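Local coordinates for EDD domain protein, DegV family (Ruminococcus gnavus ATCC 29149, PDB 5V85) that probably binds fatty acids, as other DegV-family proteins do, and carries a bound vaccenic acid, at residues Ala250-Asn255 with Gly293-Val298. Sequence-based numbering, arbitrary orientation.
Sequences AIAHCN and GIIVVV. With VCA (vaccenic acid), chain H.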
loop_
_atom_site.group_PDB
_atom_site.type_symbol
_atom_site.label_atom_id
_atom_site.label_comp_id
_atom_site.label_asym_id
_atom_site.label_seq_id
_atom_site.Cartn_x
_atom_site.Cartn_y
_atom_site.Cartn_z
ATOM N N ALA B 250 -7.549 1.449 17.652
ATOM C CA ALA B 250 -8.779 0.801 18.076
ATOM C C ALA B 250 -8.465 -0.544 18.713
ATOM O O ALA B 250 -7.594 -1.279 18.237
ATOM C CB ALA B 250 -9.737 0.616 16.900
ATOM N N ILE B 251 -9.174 -0.854 19.796
ATOM C CA ILE B 251 -9.041 -2.125 20.498
ATOM C C ILE B 251 -10.428 -2.734 20.628
ATOM O O ILE B 251 -11.336 -2.103 21.182
ATOM C CB ILE B 251 -8.397 -1.960 21.885
ATOM C CG1 ILE B 251 -6.998 -1.350 21.764
ATOM C CG2 ILE B 251 -8.336 -3.303 22.603
ATOM C CD1 ILE B 251 -6.403 -0.931 23.095
ATOM N N ALA B 252 -10.595 -3.947 20.117
ATOM C CA ALA B 252 -11.819 -4.715 20.294
ATOM C C ALA B 252 -11.529 -5.883 21.223
ATOM O O ALA B 252 -10.504 -6.557 21.077
ATOM C CB ALA B 252 -12.359 -5.218 18.953
ATOM N N HIS B 253 -12.422 -6.111 22.182
ATOM C CA HIS B 253 -12.275 -7.193 23.142
ATOM C C HIS B 253 -13.579 -7.967 23.234
ATOM O O HIS B 253 -14.668 -7.402 23.111
ATOM C CB HIS B 253 -11.898 -6.674 24.534
ATOM C CG HIS B 253 -13.023 -5.982 25.237
ATOM N ND1 HIS B 253 -13.835 -6.618 26.150
ATOM C CD2 HIS B 253 -13.482 -4.711 25.145
ATOM C CE1 HIS B 253 -14.742 -5.767 26.597
ATOM N NE2 HIS B 253 -14.548 -4.602 26.005
ATOM N N CYS B 254 -13.458 -9.266 23.466
ATOM C CA CYS B 254 -14.610 -10.138 23.654
ATOM C C CYS B 254 -14.674 -10.519 25.130
ATOM O O CYS B 254 -14.005 -11.462 25.562
ATOM C CB CYS B 254 -14.516 -11.370 22.761
ATOM S SG CYS B 254 -15.945 -12.466 22.909
ATOM N N ASN B 255 -15.468 -9.766 25.899
ATOM C CA ASN B 255 -15.742 -10.075 27.305
ATOM C C ASN B 255 -14.464 -10.061 28.149
ATOM O O ASN B 255 -14.245 -10.929 28.998
ATOM C CB ASN B 255 -16.477 -11.416 27.432
ATOM C CG ASN B 255 -16.976 -11.686 28.843
ATOM O OD1 ASN B 255 -17.537 -10.808 29.500
ATOM N ND2 ASN B 255 -16.765 -12.909 29.318
ATOM N N GLY B 293 -10.851 -12.850 23.686
ATOM C CA GLY B 293 -10.049 -12.399 22.560
ATOM C C GLY B 293 -9.814 -10.898 22.570
ATOM O O GLY B 293 -10.620 -10.118 23.078
ATOM N N ILE B 294 -8.684 -10.498 21.985
ATOM C CA ILE B 294 -8.266 -9.101 21.906
ATOM C C ILE B 294 -7.809 -8.815 20.483
ATOM O O ILE B 294 -7.027 -9.585 19.917
ATOM C CB ILE B 294 -7.132 -8.788 22.905
ATOM C CG1 ILE B 294 -7.677 -8.732 24.331
ATOM C CG2 ILE B 294 -6.435 -7.479 22.544
ATOM C CD1 ILE B 294 -8.322 -7.409 24.689
ATOM N N ILE B 295 -8.288 -7.710 19.911
ATOM C CA ILE B 295 -7.940 -7.289 18.557
ATOM C C ILE B 295 -7.457 -5.846 18.612
ATOM O O ILE B 295 -8.110 -4.994 19.225
ATOM C CB ILE B 295 -9.138 -7.416 17.594
ATOM C CG1 ILE B 295 -9.682 -8.845 17.591
ATOM C CG2 ILE B 295 -8.745 -6.976 16.186
ATOM C CD1 ILE B 295 -11.085 -8.955 17.031
ATOM N N VAL B 296 -6.324 -5.568 17.962
ATOM C CA VAL B 296 -5.730 -4.234 17.941
ATOM C C VAL B 296 -5.480 -3.831 16.496
ATOM O O VAL B 296 -4.902 -4.602 15.723
ATOM C CB VAL B 296 -4.415 -4.176 18.741
ATOM C CG1 VAL B 296 -3.790 -2.789 18.626
ATOM C CG2 VAL B 296 -4.656 -4.542 20.197
ATOM N N VAL B 297 -5.907 -2.621 16.136
ATOM C CA VAL B 297 -5.692 -2.078 14.800
ATOM C C VAL B 297 -5.259 -0.624 14.924
ATOM O O VAL B 297 -5.823 0.139 15.716
ATOM C CB VAL B 297 -6.957 -2.188 13.919
ATOM C CG1 VAL B 297 -6.709 -1.553 12.562
ATOM C CG2 VAL B 297 -7.380 -3.635 13.751
ATOM N N VAL B 298 -4.258 -0.244 14.139
ATOM C CA VAL B 298 -3.874 1.151 13.992
ATOM C C VAL B 298 -3.290 1.341 12.593
ATOM O O VAL B 298 -2.714 0.411 12.022
ATOM C CB VAL B 298 -2.882 1.588 15.093
ATOM C CG1 VAL B 298 -1.519 0.935 14.887
ATOM C CG2 VAL B 298 -2.756 3.103 15.126
ATOM O OXT VAL B 298 -3.395 2.410 11.985
HETATM O O2 VCA H . -18.318 -14.656 5.489
HETATM C C1 VCA H . -18.398 -15.038 6.687
HETATM O O1 VCA H . -19.077 -16.059 6.976
HETATM C C2 VCA H . -17.674 -14.264 7.792
HETATM C C3 VCA H . -16.285 -14.857 8.029
HETATM C C4 VCA H . -15.450 -13.877 8.857
HETATM C C5 VCA H . -14.148 -14.551 9.290
HETATM C C6 VCA H . -13.187 -13.523 9.890
HETATM C C7 VCA H . -13.801 -12.898 11.142
HETATM C C8 VCA H . -12.707 -12.287 12.025
HETATM C C9 VCA H . -13.363 -11.640 13.247
HETATM C C10 VCA H . -12.310 -10.974 14.137
HETATM C C11 VCA H . -11.455 -12.033 14.831
HETATM C C12 VCA H . -10.125 -12.007 14.731
HETATM C C13 VCA H . -9.407 -10.863 14.010
HETATM C C14 VCA H . -9.032 -11.289 12.589
HETATM C C15 VCA H . -8.132 -10.237 11.937
HETATM C C16 VCA H . -8.088 -10.481 10.426
HETATM C C17 VCA H . -6.949 -9.685 9.786
HETATM C C18 VCA H . -6.883 -9.994 8.290
#
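Ile294 turns CG1 back beside its own backbone N (chi1 -74°), and chi2 of -82° folds CD1 across to His253. There Ile294 CD1 lies 3.7 Å from His253 CB. The imidazole points away from segment 293-298, and His253 ND1 is hydrogen-bonded to the backbone N of Cys256. Ile295 is more extended, with CD1 3.7 Å from C10 of vaccenic acid, beside the cis C11-C12 double bond of the lipid. Ala252 CB and Ile295 CB, cross-strand neighbours on the same face, are 4.1 Å apart. On the other face, Ile251 CG1 lies 4.3 Å from Val296 CG2, and helix 257-270 packs over this pair. The strands are antiparallel neighbours inside a six-stranded sheet. Ala250 with Val297 and Ala252 with Ile295 are the hydrogen-bonded pairs. The bond from Ala250 N to Val297 O measures 2.9 Å and is almost straight (178°). Beyond the last bridge, Cys254 N still reaches Gly293 O at 3.0 Å. The buried backbone polar groups of the hydrogen-bonded pairs are thus satisfied within the sheet. Thr80 and Ser109 hydrogen-bond the fatty acid, whereas what Ile295 offers its hydrocarbon tail is a purely apolar, van der Waals contact.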